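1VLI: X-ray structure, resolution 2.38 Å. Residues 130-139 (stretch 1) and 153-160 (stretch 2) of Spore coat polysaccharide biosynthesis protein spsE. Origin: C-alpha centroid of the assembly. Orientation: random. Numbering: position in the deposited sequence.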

# COMPACT_ATOMS: atom_id res chain seq x y z
N LEU A 130 10.81 -7.21 -7.27
CA LEU A 130 10.61 -7.65 -5.90
C LEU A 130 10.51 -9.17 -5.82
O LEU A 130 11.09 -9.80 -4.92
N GLN A 131 9.82 -9.77 -6.77
CA GLN A 131 9.66 -11.21 -6.79
C GLN A 131 11.05 -11.86 -6.79
O GLN A 131 11.26 -12.87 -6.12
N SER A 132 12.00 -11.26 -7.51
CA SER A 132 13.28 -11.91 -7.70
C SER A 132 14.07 -11.96 -6.40
O SER A 132 15.07 -12.63 -6.34
N THR A 133 13.58 -11.29 -5.35
CA THR A 133 14.21 -11.38 -4.03
C THR A 133 13.46 -12.31 -3.06
O THR A 133 13.75 -12.28 -1.87
N SER A 134 12.50 -13.11 -3.55
CA SER A 134 11.67 -14.00 -2.70
C SER A 134 10.95 -13.26 -1.57
O SER A 134 11.16 -13.59 -0.41
N PRO A 135 10.08 -12.30 -1.89
CA PRO A 135 9.47 -11.46 -0.84
C PRO A 135 8.57 -12.30 0.11
O PRO A 135 8.13 -13.38 -0.29
N SER A 136 8.33 -11.83 1.34
CA SER A 136 7.39 -12.50 2.27
C SER A 136 5.93 -12.05 2.07
O SER A 136 5.00 -12.67 2.58
N ALA A 137 5.73 -10.97 1.32
CA ALA A 137 4.39 -10.41 1.12
C ALA A 137 4.60 -9.28 0.17
O ALA A 137 5.74 -8.77 0.04
N PHE A 138 3.52 -8.94 -0.52
CA PHE A 138 3.46 -7.81 -1.41
C PHE A 138 2.54 -6.81 -0.75
O PHE A 138 1.49 -7.17 -0.23
N LYS A 139 2.98 -5.56 -0.72
CA LYS A 139 2.26 -4.46 -0.17
C LYS A 139 1.77 -3.62 -1.36
O LYS A 139 2.49 -3.42 -2.31
N TYR A 153 -2.08 -9.98 -11.26
CA TYR A 153 -0.74 -10.40 -11.64
C TYR A 153 0.03 -10.85 -10.41
O TYR A 153 0.64 -11.91 -10.41
N VAL A 154 -0.03 -10.05 -9.36
CA VAL A 154 0.63 -10.38 -8.13
C VAL A 154 -0.07 -11.54 -7.38
O VAL A 154 0.59 -12.42 -6.83
N ALA A 155 -1.41 -11.53 -7.36
CA ALA A 155 -2.13 -12.63 -6.71
C ALA A 155 -1.62 -14.01 -7.18
O ALA A 155 -1.57 -14.95 -6.39
N ARG A 156 -1.25 -14.13 -8.45
CA ARG A 156 -0.82 -15.41 -9.02
C ARG A 156 0.55 -15.89 -8.52
O ARG A 156 0.94 -17.02 -8.80
N LEU A 157 1.27 -15.04 -7.80
CA LEU A 157 2.57 -15.39 -7.28
C LEU A 157 2.45 -16.14 -5.97
O LEU A 157 3.44 -16.64 -5.43
N ASN A 158 1.23 -16.20 -5.45
CA ASN A 158 0.90 -16.95 -4.24
C ASN A 158 1.54 -16.57 -2.90
O ASN A 158 1.67 -17.38 -1.99
N ARG A 159 1.88 -15.31 -2.77
CA ARG A 159 2.34 -14.80 -1.52
C ARG A 159 1.26 -13.94 -0.88
O ARG A 159 0.29 -13.51 -1.54
N PRO A 160 1.39 -13.72 0.43
CA PRO A 160 0.50 -12.82 1.12
C PRO A 160 0.39 -11.45 0.45
O PRO A 160 1.34 -10.95 -0.17

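What fills the space between the two stretches? The ring of Phe-138 does, covered by the other stretch over more area than any other residue here. Its CA-to-CB bond runs sideways, but with chi1 at -70° (m) and chi2 at -82° the end of the side chain comes nearer to stretch 2. Val-154, its CA-to-CB bond pointing toward stretch 1 and its rotamer t, lays a methyl over one face of that ring: CG1 of Val-154 is 3.6 Å from the centroid of the Phe-138 ring, 25° off its normal, a CH-pi contact, and 3.4 Å from Phe-138 CD2. Both residues are buried, as suits such an apolar pair.

Which other side chains gather round the ring and beyond it? The CA-to-CB bond of Leu-157 points toward stretch 1, with chi1 m and chi2 t, and its CD1 approaches Phe-138 CZ obliquely at 3.6 Å. Its other methyl, CD2, lies 3.7 Å from NE2 of Gln-131, whose CA-to-CB bond also points toward stretch 2 (chi1 t, chi2 p). This is van der Waals packing of an amide against a methyl. The aliphatic start of Arg-159 adds a further oblique contact, with CB 3.8 Å from Phe-138 CE2. Near Pro-160 the contact is made by small groups: CB of Ala-137 meets CB of Pro-160 at 3.9 Å, and CD of Pro-160 sits 3.4 Å from O of Ser-136, whose CA-to-CB bond points away.

Where is the polar link across the contact? It is a backbone hydrogen bond, from Phe-138 N to Pro-160 O at 3.0 Å, nearly straight with an angle of 168° at the hydrogen. The same carbonyl receives a CA-H...O contact from Ala-137, with Ala-137 CA 3.4 Å from Pro-160 O. This one acceptor thus ties down the backbone beside the Phe-138 ring, and no side chain contributes a hydrogen bond across the contact.

What, then, do the polar side chains do? The CA-to-CB bond of Arg-159 points toward stretch 1, with chi1 and chi2 both m, bringing CD to 3.8 Å from Pro-135 O, but its guanidinium turns back to its own stretch: NH1 donates to Asn-158 O at 2.9 Å, with an angle of 133°. In stretch 1, Thr-133 in the p rotamer donates from OG1 to Leu-130 O at 2.7 Å, reinforcing the bond that Thr-133 N makes to Leu-130 O at 2.9 Å. The CA-to-CB bonds of Asn-158 and Lys-139 point away, and Lys-139 is out of contact with stretch 2.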

# COMPACT_ATOMS: atom_id res chain seq x y z
CB LEU A 130 9.34 -7.00 -5.30
CG LEU A 130 9.12 -7.17 -3.81
CD1 LEU A 130 10.32 -6.75 -3.00
CD2 LEU A 130 7.87 -6.39 -3.34
CB GLN A 131 8.85 -11.65 -8.02
CG GLN A 131 8.67 -13.16 -8.18
CD GLN A 131 7.88 -13.84 -7.05
OE1 GLN A 131 7.60 -13.25 -6.01
NE2 GLN A 131 7.51 -15.08 -7.28
CB SER A 132 14.06 -11.25 -8.82
OG SER A 132 14.52 -9.96 -8.43
CB THR A 133 14.30 -9.98 -3.37
OG1 THR A 133 12.99 -9.50 -3.03
CG2 THR A 133 14.82 -8.96 -4.33
CB SER A 134 12.50 -15.15 -2.08
OG SER A 134 13.06 -15.99 -3.07
CB PRO A 135 8.65 -10.44 -1.65
CG PRO A 135 8.32 -11.11 -2.88
CD PRO A 135 9.54 -11.99 -3.22
CB SER A 136 7.79 -12.25 3.73
OG SER A 136 9.15 -12.63 3.98
CB ALA A 137 3.79 -9.89 2.42
CB PHE A 138 2.90 -8.23 -2.76
CG PHE A 138 3.82 -9.11 -3.56
CD1 PHE A 138 4.87 -8.57 -4.32
CD2 PHE A 138 3.63 -10.49 -3.58
CE1 PHE A 138 5.73 -9.39 -5.08
CE2 PHE A 138 4.49 -11.33 -4.35
CZ PHE A 138 5.54 -10.78 -5.08
CB LYS A 139 3.14 -3.68 0.84
CG LYS A 139 2.48 -2.37 1.36
CD LYS A 139 1.55 -2.60 2.55
CE LYS A 139 0.76 -1.35 2.93
NZ LYS A 139 -0.37 -1.05 1.97
CB TYR A 153 -0.03 -9.23 -12.28
CG TYR A 153 1.31 -9.55 -12.86
CD1 TYR A 153 2.46 -9.48 -12.07
CD2 TYR A 153 1.45 -9.87 -14.19
CE1 TYR A 153 3.70 -9.73 -12.59
CE2 TYR A 153 2.69 -10.12 -14.73
CZ TYR A 153 3.82 -10.05 -13.92
OH TYR A 153 5.08 -10.30 -14.47
CB VAL A 154 0.76 -9.15 -7.23
CG1 VAL A 154 1.51 -9.52 -5.99
CG2 VAL A 154 1.49 -8.05 -7.96
CB ALA A 155 -3.61 -12.51 -6.94
CB ARG A 156 -0.80 -15.35 -10.54
CG ARG A 156 -2.16 -15.54 -11.16
CD ARG A 156 -2.17 -15.25 -12.63
NE ARG A 156 -3.54 -15.13 -13.10
CZ ARG A 156 -3.90 -14.94 -14.37
NH1 ARG A 156 -2.98 -14.87 -15.33
NH2 ARG A 156 -5.19 -14.84 -14.68
CB LEU A 157 3.41 -14.13 -7.12
CG LEU A 157 3.65 -13.40 -8.44
CD1 LEU A 157 4.26 -12.01 -8.21
CD2 LEU A 157 4.52 -14.29 -9.36
CB ASN A 158 0.88 -18.46 -4.47
CG ASN A 158 -0.56 -19.01 -4.47
OD1 ASN A 158 -1.09 -19.34 -5.54
ND2 ASN A 158 -1.23 -19.05 -3.26
CB ARG A 159 3.63 -14.01 -1.75
CG ARG A 159 4.83 -14.93 -1.95
CD ARG A 159 5.16 -15.74 -0.66
NE ARG A 159 6.05 -16.88 -0.91
CZ ARG A 159 5.64 -18.09 -1.32
NH1 ARG A 159 4.34 -18.33 -1.54
NH2 ARG A 159 6.53 -19.05 -1.52
CB PRO A 160 1.13 -12.72 2.50
CG PRO A 160 1.75 -14.05 2.68
CD PRO A 160 2.35 -14.35 1.35